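Local coordinates for protein transcriptional regulator, putative (Pseudomonas syringae pv. tomato, PDB 2R5F) that is probably a DNA-binding transcriptional regulator of the SorC family, whose effector domain, represented here, is thought to bind a sugar, at residues A72-M77 and T108-T113; E88-L93 and D151-A156; V158-L163 and G229-V234. All coordinates share one frame; numbering follows the deposited sequence.

Contact 1 (A72-M77 and T108-T113)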
loop_
_atom_site.group_PDB
_atom_site.type_symbol
_atom_site.label_atom_id
_atom_site.label_comp_id
_atom_site.label_asym_id
_atom_site.label_seq_id
_atom_site.Cartn_x
_atom_site.Cartn_y
_atom_site.Cartn_z
ATOM N N ALA A 72 -8.389 -5.594 3.905
ATOM C CA ALA A 72 -8.607 -5.594 5.353
ATOM C C ALA A 72 -8.791 -4.160 5.916
ATOM O O ALA A 72 -9.664 -3.920 6.744
ATOM C CB ALA A 72 -7.476 -6.317 6.072
HETATM N N MSE A 73 -7.980 -3.211 5.462
HETATM C CA MSE A 73 -8.141 -1.823 5.918
HETATM C C MSE A 73 -9.536 -1.323 5.600
HETATM O O MSE A 73 -10.228 -0.852 6.488
HETATM C CB MSE A 73 -7.108 -0.899 5.299
HETATM C CG MSE A 73 -7.297 0.577 5.640
HETATM SE SE MSE A 73 -6.148 1.658 4.501
HETATM C CE MSE A 73 -7.282 1.777 2.916
ATOM N N VAL A 74 -9.971 -1.471 4.346
ATOM C CA VAL A 74 -11.261 -0.894 3.949
ATOM C C VAL A 74 -12.401 -1.499 4.769
ATOM O O VAL A 74 -13.278 -0.777 5.226
ATOM C CB VAL A 74 -11.521 -0.996 2.431
ATOM C CG1 VAL A 74 -13.003 -0.654 2.100
ATOM C CG2 VAL A 74 -10.574 -0.067 1.679
ATOM N N SER A 75 -12.340 -2.807 5.018
ATOM C CA SER A 75 -13.388 -3.491 5.774
ATOM C C SER A 75 -13.441 -3.100 7.253
ATOM O O SER A 75 -14.435 -3.378 7.930
ATOM C CB SER A 75 -13.272 -5.005 5.634
ATOM O OG SER A 75 -12.326 -5.494 6.561
ATOM N N HIS A 76 -12.388 -2.446 7.736
ATOM C CA HIS A 76 -12.317 -1.914 9.106
ATOM C C HIS A 76 -12.749 -0.459 9.233
ATOM O O HIS A 76 -12.780 0.079 10.338
ATOM C CB HIS A 76 -10.900 -2.073 9.692
ATOM C CG HIS A 76 -10.620 -3.443 10.217
ATOM N ND1 HIS A 76 -11.087 -3.879 11.438
ATOM C CD2 HIS A 76 -9.938 -4.481 9.683
ATOM C CE1 HIS A 76 -10.696 -5.125 11.638
ATOM N NE2 HIS A 76 -10.002 -5.516 10.586
HETATM N N MSE A 77 -13.059 0.188 8.113
HETATM C CA MSE A 77 -13.520 1.583 8.159
HETATM C C MSE A 77 -15.035 1.755 7.974
HETATM O O MSE A 77 -15.732 0.856 7.482
HETATM C CB MSE A 77 -12.684 2.521 7.257
HETATM C CG MSE A 77 -12.281 2.018 5.898
HETATM SE SE MSE A 77 -10.740 3.010 5.093
HETATM C CE MSE A 77 -11.457 4.833 5.154
ATOM N N THR A 108 -11.477 -0.094 -4.827
ATOM C CA THR A 108 -11.100 1.295 -5.038
ATOM C C THR A 108 -12.333 2.176 -4.918
ATOM O O THR A 108 -12.280 3.239 -4.299
ATOM C CB THR A 108 -10.514 1.486 -6.455
ATOM O OG1 THR A 108 -9.510 0.500 -6.694
ATOM C CG2 THR A 108 -9.872 2.842 -6.605
ATOM N N GLN A 109 -13.419 1.716 -5.550
ATOM C CA GLN A 109 -14.715 2.390 -5.538
ATOM C C GLN A 109 -15.298 2.462 -4.127
ATOM O O GLN A 109 -15.698 3.537 -3.677
ATOM C CB GLN A 109 -15.697 1.722 -6.514
ATOM C CG GLN A 109 -17.080 2.451 -6.609
ATOM C CD GLN A 109 -16.963 3.948 -6.888
ATOM O OE1 GLN A 109 -17.078 4.791 -5.981
ATOM N NE2 GLN A 109 -16.714 4.285 -8.143
ATOM N N ARG A 110 -15.299 1.324 -3.432
ATOM C CA ARG A 110 -15.744 1.242 -2.046
ATOM C C ARG A 110 -15.057 2.281 -1.181
ATOM O O ARG A 110 -15.718 2.951 -0.439
ATOM C CB ARG A 110 -15.491 -0.133 -1.465
ATOM C CG ARG A 110 -16.554 -1.125 -1.767
ATOM C CD ARG A 110 -16.148 -2.497 -1.307
ATOM N NE ARG A 110 -16.114 -2.601 0.149
ATOM C CZ ARG A 110 -15.420 -3.523 0.819
ATOM N NH1 ARG A 110 -14.689 -4.425 0.170
ATOM N NH2 ARG A 110 -15.451 -3.552 2.145
ATOM N N LEU A 111 -13.738 2.435 -1.310
ATOM C CA LEU A 111 -12.955 3.416 -0.550
ATOM C C LEU A 111 -13.314 4.867 -0.866
ATOM O O LEU A 111 -13.384 5.706 0.030
ATOM C CB LEU A 111 -11.443 3.169 -0.712
ATOM C CG LEU A 111 -10.572 4.147 0.107
ATOM C CD1 LEU A 111 -10.874 3.992 1.594
ATOM C CD2 LEU A 111 -9.058 4.062 -0.185
ATOM N N ALA A 112 -13.557 5.162 -2.140
ATOM C CA ALA A 112 -14.048 6.473 -2.546
ATOM C C ALA A 112 -15.438 6.770 -1.953
ATOM O O ALA A 112 -15.746 7.908 -1.548
ATOM C CB ALA A 112 -14.063 6.555 -4.035
ATOM N N THR A 113 -16.280 5.747 -1.888
ATOM C CA THR A 113 -17.609 5.905 -1.307
ATOM C C THR A 113 -17.476 6.271 0.162
ATOM O O THR A 113 -18.060 7.271 0.611
ATOM C CB THR A 113 -18.485 4.674 -1.558
ATOM O OG1 THR A 113 -18.756 4.599 -2.957
ATOM C CG2 THR A 113 -19.827 4.754 -0.821
#

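Contact 2 (E88-L93 and D151-A156)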
loop_
_atom_site.group_PDB
_atom_site.type_symbol
_atom_site.label_atom_id
_atom_site.label_comp_id
_atom_site.label_asym_id
_atom_site.label_seq_id
_atom_site.Cartn_x
_atom_site.Cartn_y
_atom_site.Cartn_z
ATOM N N GLU A 88 -9.627 12.527 -4.020
ATOM C CA GLU A 88 -9.928 11.408 -4.934
ATOM C C GLU A 88 -9.225 10.125 -4.466
ATOM O O GLU A 88 -8.316 10.182 -3.640
ATOM C CB GLU A 88 -9.466 11.752 -6.355
ATOM C CG GLU A 88 -7.971 12.140 -6.401
ATOM C CD GLU A 88 -7.473 12.609 -7.753
ATOM O OE1 GLU A 88 -7.756 11.939 -8.766
ATOM O OE2 GLU A 88 -6.741 13.621 -7.799
ATOM N N VAL A 89 -9.669 8.984 -4.991
ATOM C CA VAL A 89 -9.038 7.697 -4.783
ATOM C C VAL A 89 -8.753 7.160 -6.187
ATOM O O VAL A 89 -9.669 7.018 -6.996
ATOM C CB VAL A 89 -9.957 6.734 -4.003
ATOM C CG1 VAL A 89 -9.327 5.325 -3.878
ATOM C CG2 VAL A 89 -10.261 7.334 -2.620
ATOM N N VAL A 90 -7.475 6.926 -6.476
ATOM C CA VAL A 90 -7.032 6.444 -7.790
ATOM C C VAL A 90 -6.578 4.994 -7.648
ATOM O O VAL A 90 -5.839 4.637 -6.712
ATOM C CB VAL A 90 -5.903 7.360 -8.370
ATOM C CG1 VAL A 90 -5.440 6.908 -9.785
ATOM C CG2 VAL A 90 -6.376 8.815 -8.366
ATOM N N GLN A 91 -7.065 4.147 -8.542
ATOM C CA GLN A 91 -6.603 2.775 -8.630
ATOM C C GLN A 91 -5.198 2.780 -9.217
ATOM O O GLN A 91 -5.007 3.285 -10.324
ATOM C CB GLN A 91 -7.533 1.998 -9.544
ATOM C CG GLN A 91 -7.059 0.598 -9.807
ATOM C CD GLN A 91 -8.178 -0.269 -10.298
ATOM O OE1 GLN A 91 -9.271 0.219 -10.540
ATOM N NE2 GLN A 91 -7.911 -1.551 -10.470
ATOM N N LEU A 92 -4.221 2.213 -8.501
ATOM C CA LEU A 92 -2.812 2.316 -8.938
ATOM C C LEU A 92 -2.275 1.115 -9.691
ATOM O O LEU A 92 -1.111 1.131 -10.086
ATOM C CB LEU A 92 -1.880 2.578 -7.762
ATOM C CG LEU A 92 -1.966 3.871 -6.952
ATOM C CD1 LEU A 92 -0.932 3.782 -5.855
ATOM C CD2 LEU A 92 -1.770 5.116 -7.775
ATOM N N LEU A 93 -3.092 0.076 -9.844
ATOM C CA LEU A 93 -2.718 -1.151 -10.560
ATOM C C LEU A 93 -3.985 -1.807 -11.086
ATOM O O LEU A 93 -4.964 -1.961 -10.347
ATOM C CB LEU A 93 -1.972 -2.147 -9.650
ATOM C CG LEU A 93 -1.867 -3.628 -10.108
ATOM C CD1 LEU A 93 -1.311 -3.776 -11.495
ATOM C CD2 LEU A 93 -1.023 -4.463 -9.147
ATOM N N ASP A 151 0.239 11.975 -11.072
ATOM C CA ASP A 151 1.080 13.098 -10.713
ATOM C C ASP A 151 0.490 13.988 -9.608
ATOM O O ASP A 151 1.220 14.763 -8.981
ATOM C CB ASP A 151 1.460 13.878 -11.972
ATOM C CG ASP A 151 2.450 13.108 -12.839
ATOM O OD1 ASP A 151 3.655 13.105 -12.491
ATOM O OD2 ASP A 151 2.017 12.488 -13.846
ATOM N N SER A 152 -0.815 13.856 -9.360
ATOM C CA SER A 152 -1.477 14.615 -8.294
ATOM C C SER A 152 -1.444 13.855 -6.957
ATOM O O SER A 152 -1.599 14.461 -5.889
ATOM C CB SER A 152 -2.923 14.988 -8.685
ATOM O OG SER A 152 -3.033 15.412 -10.045
ATOM N N ILE A 153 -1.235 12.544 -7.006
ATOM C CA ILE A 153 -1.280 11.726 -5.775
ATOM C C ILE A 153 -0.343 12.196 -4.662
ATOM O O ILE A 153 0.827 12.471 -4.902
ATOM C CB ILE A 153 -1.089 10.240 -6.069
ATOM C CG1 ILE A 153 -2.363 9.692 -6.735
ATOM C CG2 ILE A 153 -0.808 9.453 -4.783
ATOM C CD1 ILE A 153 -2.061 8.527 -7.585
ATOM N N THR A 154 -0.891 12.302 -3.453
ATOM C CA THR A 154 -0.175 12.801 -2.297
ATOM C C THR A 154 -0.014 11.756 -1.202
ATOM O O THR A 154 0.866 11.884 -0.371
ATOM C CB THR A 154 -0.865 14.045 -1.712
ATOM O OG1 THR A 154 -2.119 13.677 -1.132
ATOM C CG2 THR A 154 -1.093 15.070 -2.781
ATOM N N LEU A 155 -0.879 10.744 -1.198
ATOM C CA LEU A 155 -0.782 9.612 -0.293
ATOM C C LEU A 155 -0.976 8.315 -1.064
ATOM O O LEU A 155 -2.089 8.022 -1.521
ATOM C CB LEU A 155 -1.843 9.706 0.799
ATOM C CG LEU A 155 -2.069 8.510 1.756
ATOM C CD1 LEU A 155 -0.866 8.182 2.618
ATOM C CD2 LEU A 155 -3.270 8.805 2.635
ATOM N N ALA A 156 0.098 7.555 -1.247
ATOM C CA ALA A 156 -0.036 6.198 -1.822
ATOM C C ALA A 156 -0.106 5.172 -0.729
ATOM O O ALA A 156 0.736 5.152 0.147
ATOM C CB ALA A 156 1.095 5.878 -2.811
#

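Contact 3 (V158-L163 and G229-V234)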
loop_
_atom_site.group_PDB
_atom_site.type_symbol
_atom_site.label_atom_id
_atom_site.label_comp_id
_atom_site.label_asym_id
_atom_site.label_seq_id
_atom_site.Cartn_x
_atom_site.Cartn_y
_atom_site.Cartn_z
ATOM N N VAL A 158 0.006 1.148 -0.202
ATOM C CA VAL A 158 0.488 -0.003 -1.000
ATOM C C VAL A 158 0.754 -1.231 -0.141
ATOM O O VAL A 158 1.220 -1.124 1.002
ATOM C CB VAL A 158 1.794 0.344 -1.829
ATOM C CG1 VAL A 158 1.569 1.519 -2.816
ATOM C CG2 VAL A 158 2.994 0.624 -0.913
ATOM N N GLY A 159 0.456 -2.405 -0.679
ATOM C CA GLY A 159 0.851 -3.631 -0.040
ATOM C C GLY A 159 2.221 -3.929 -0.615
ATOM O O GLY A 159 2.659 -3.270 -1.550
ATOM N N ILE A 160 2.897 -4.920 -0.059
ATOM C CA ILE A 160 4.216 -5.309 -0.541
ATOM C C ILE A 160 4.132 -6.811 -0.764
ATOM O O ILE A 160 3.817 -7.551 0.157
ATOM C CB ILE A 160 5.321 -4.895 0.480
ATOM C CG1 ILE A 160 5.396 -3.355 0.575
ATOM C CG2 ILE A 160 6.709 -5.454 0.088
ATOM C CD1 ILE A 160 5.904 -2.838 1.896
ATOM N N GLY A 161 4.349 -7.258 -2.002
ATOM C CA GLY A 161 4.345 -8.690 -2.299
ATOM C C GLY A 161 5.736 -9.322 -2.208
ATOM O O GLY A 161 6.741 -8.693 -2.537
ATOM N N GLU A 162 5.796 -10.572 -1.774
ATOM C CA GLU A 162 7.043 -11.340 -1.812
ATOM C C GLU A 162 7.130 -12.196 -3.087
ATOM O O GLU A 162 6.106 -12.665 -3.579
ATOM C CB GLU A 162 7.162 -12.206 -0.542
ATOM C CG GLU A 162 6.300 -13.514 -0.491
ATOM C CD GLU A 162 4.809 -13.296 -0.133
ATOM O OE1 GLU A 162 4.174 -12.347 -0.653
ATOM O OE2 GLU A 162 4.261 -14.090 0.674
ATOM N N LEU A 163 8.346 -12.388 -3.618
ATOM C CA LEU A 163 8.603 -13.355 -4.706
ATOM C C LEU A 163 9.247 -14.660 -4.215
ATOM O O LEU A 163 10.417 -14.678 -3.823
ATOM C CB LEU A 163 9.467 -12.742 -5.811
ATOM C CG LEU A 163 9.091 -13.134 -7.249
ATOM C CD1 LEU A 163 9.872 -12.307 -8.227
ATOM C CD2 LEU A 163 9.303 -14.620 -7.544
ATOM N N GLY A 229 3.134 1.948 3.448
ATOM C CA GLY A 229 3.209 0.495 3.265
ATOM C C GLY A 229 2.477 -0.329 4.312
ATOM O O GLY A 229 2.665 -0.118 5.512
ATOM N N LEU A 230 1.663 -1.303 3.861
ATOM C CA LEU A 230 0.927 -2.166 4.752
ATOM C C LEU A 230 1.304 -3.636 4.485
ATOM O O LEU A 230 0.830 -4.201 3.526
ATOM C CB LEU A 230 -0.610 -1.993 4.597
ATOM C CG LEU A 230 -1.302 -0.620 4.689
ATOM C CD1 LEU A 230 -2.779 -0.776 4.432
ATOM C CD2 LEU A 230 -1.068 0.087 6.049
ATOM N N ALA A 231 2.118 -4.240 5.355
ATOM C CA ALA A 231 2.661 -5.577 5.098
ATOM C C ALA A 231 3.233 -6.227 6.356
ATOM O O ALA A 231 3.918 -5.589 7.125
ATOM C CB ALA A 231 3.775 -5.474 4.043
ATOM N N GLY A 232 2.975 -7.508 6.526
ATOM C CA GLY A 232 3.586 -8.313 7.573
ATOM C C GLY A 232 3.517 -9.782 7.226
ATOM O O GLY A 232 2.786 -10.165 6.333
ATOM N N GLY A 233 4.252 -10.611 7.949
ATOM C CA GLY A 233 4.336 -12.037 7.648
ATOM C C GLY A 233 5.799 -12.440 7.523
ATOM O O GLY A 233 6.597 -11.720 6.923
ATOM N N VAL A 234 6.172 -13.594 8.068
ATOM C CA VAL A 234 7.597 -13.895 8.108
ATOM C C VAL A 234 8.157 -14.047 6.690
ATOM O O VAL A 234 9.324 -13.739 6.459
ATOM C CB VAL A 234 7.977 -15.055 9.085
ATOM C CG1 VAL A 234 7.676 -16.460 8.487
ATOM C CG2 VAL A 234 9.447 -14.904 9.527
HETATM O O HOH W 1 1.176 -6.190 1.818
#

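Contact 1 (A72-M77 and T108-T113)
Val74 is the knob of this contact, pointing from 72-77 into a hollow on helix 101-115 bounded by Leu107, Arg110, Leu111 and Leu114, all of which it touches. Its two methyls divide the hollow: CG2 turns to Leu111, 4.1 Å from CD1, and CG1 to Arg110. A branched valine makes a compact, stiff knob. Leu111 answers by filling the complementary hollow between Val74 and the two selenomethionines Met73 and Met77. CG stands anti to the backbone N (chi1 -178°), and the two methyls beyond it reach different neighbours. CD1 meets the selenoether end of Met77, 3.6 Å from SE and 3.7 Å from CE, the two side chains crossing at about a right angle. CD2 brushes the tip of Met73, with CE 4.2 Å away. Bendable, unbranched methionines can shape themselves to a leucine fork. The two segments belong to helices 68-75 and 101-115, which follow strands 60-63 and 88-94 in successive beta-alpha-beta units of a Rossmann-like domain, so the contact joins neighbouring helices on that sheet. Towards solvent, Val74 CG1 lies over one face of the Arg110 guanidinium, 3.7 Å above the plane and displaced towards the rim. NH2 is the nearest atom of that group, 3.8 Å from CG1, and it also passes 4.2 Å from Ser75 CA. A bend at chi3 (69°) turns the long arginine chain, whose carbons span the gap while the charged end stays at the partly exposed margin. Ser75 OG donates a 3.1 Å hydrogen bond to Ala72 O, one turn back.

Contact 2 (E88-L93 and D151-A156)
Leu92 and Ile153 make the tight part of this contact, sliding past each other in opposite directions with Leu92 CD2 only 3.4 Å from Ile153 CD1, closer than carbons usually lie. Ile153 supplies the probe: CG1 stands anti to the carbonyl carbon (chi1 -73°), and a nearly extended chi2 of 153° sends CD1 onward to the other segment. There it also meets the branch point of Val90, 4.1 Å from CB. The second methyl of Leu92, CD1, comes to 4.2 Å from Ala156 CB; Ala156 offers only this methyl to the leucine end. Beta-branched Val90 suits its strand, while Ile153, just before strand 155-162, offers a long, flexible apolar end that can reach across. All four residues are buried.

Packing is looser at the other end. Ser152 is partly exposed, and its CB approaches Glu88 OE2 no closer than 4.2 Å, with no hydrogen bond joining them. The carboxylate has its partners elsewhere: OE2 forms a salt bridge with Arg149 NH1 and a hydrogen bond with His60 ND1, pairings that probably stabilise its negative charge in a buried setting.

No hydrogen bond passes between 88-93 and 151-156, because strand 60-63 runs between strands 88-94 and 155-162 in the sheet; the side chains meet across it. Glu88 and Val90 bond through their backbones to Ile61, and Val90 also to Ile63. Met216 touches both Leu92 and Ile153, Val146 and Arg149 of helix 138-149 pack on Val90, and the other side of strand 88-94 carries Val89 against helix 101-115.

Contact 3 (V158-L163 and G229-V234)
Two neighbouring parallel strands of a Rossmann-like sheet, 155-162 and 226-230, pair here where the second is about to end. Val158 and Gly229 form the bridge, with their CA atoms 5.1 Å apart. Leu230 N donates to Val158 O over 2.9 Å, nearly along the C=O axis and close to straight (163° at the hydrogen). The same oxygen receives a CA-H...O contact from Gly229, 3.4 Å from CA to O. Glycine suits the place because Ile160 CD1 lies where a side chain on Gly229 would point.

Past this pair the strands part. Water 1 fills the next rung, accepting from Ile160 N at 2.8 Å and lying 2.6 Å from Leu230 O, to which it can donate. Ala231, with a single methyl, packs CB 3.9 Å from Ile160 CB and also meets its CD1. Helix 237-245 covers this apolar patch through Ile240, and Lys236 NZ is hydrogen-bonded to Ile160 O.

A bound sulfate, probably from the crystallisation liquor, approaches Gly159 to about 4 Å. The water satisfies an N-H and a carbonyl too far apart to bond directly, Ile160 N lying 4.2 Å from Leu230 O. The nearby anion would be consistent with a ligand site near the C-terminal end of strand 226-230, as in Rossmann-like folds, although no sugar is bound to prove it.

Overall arrangement
All three contacts gather round one sheet. Contacts 1 and 2, with centres 14 Å apart, interleave along the chain and touch directly: strand 88-94 lies against helix 101-115, with Leu111 CD2 3.9 Å from Val89 CG1. Contact 3 has its centre about 18 Å from that of contact 1, yet Met73 SE reaches within 4.2 Å of Leu230 CD1, linking the helix layer to the strands. Contacts 2 and 3 share strand 155-162, but their centres lie 19 Å apart, on opposite sides of the chain's centre. A sulfate lies beside contact 3, which may mark a ligand site, though it probably comes from the crystallisation liquor.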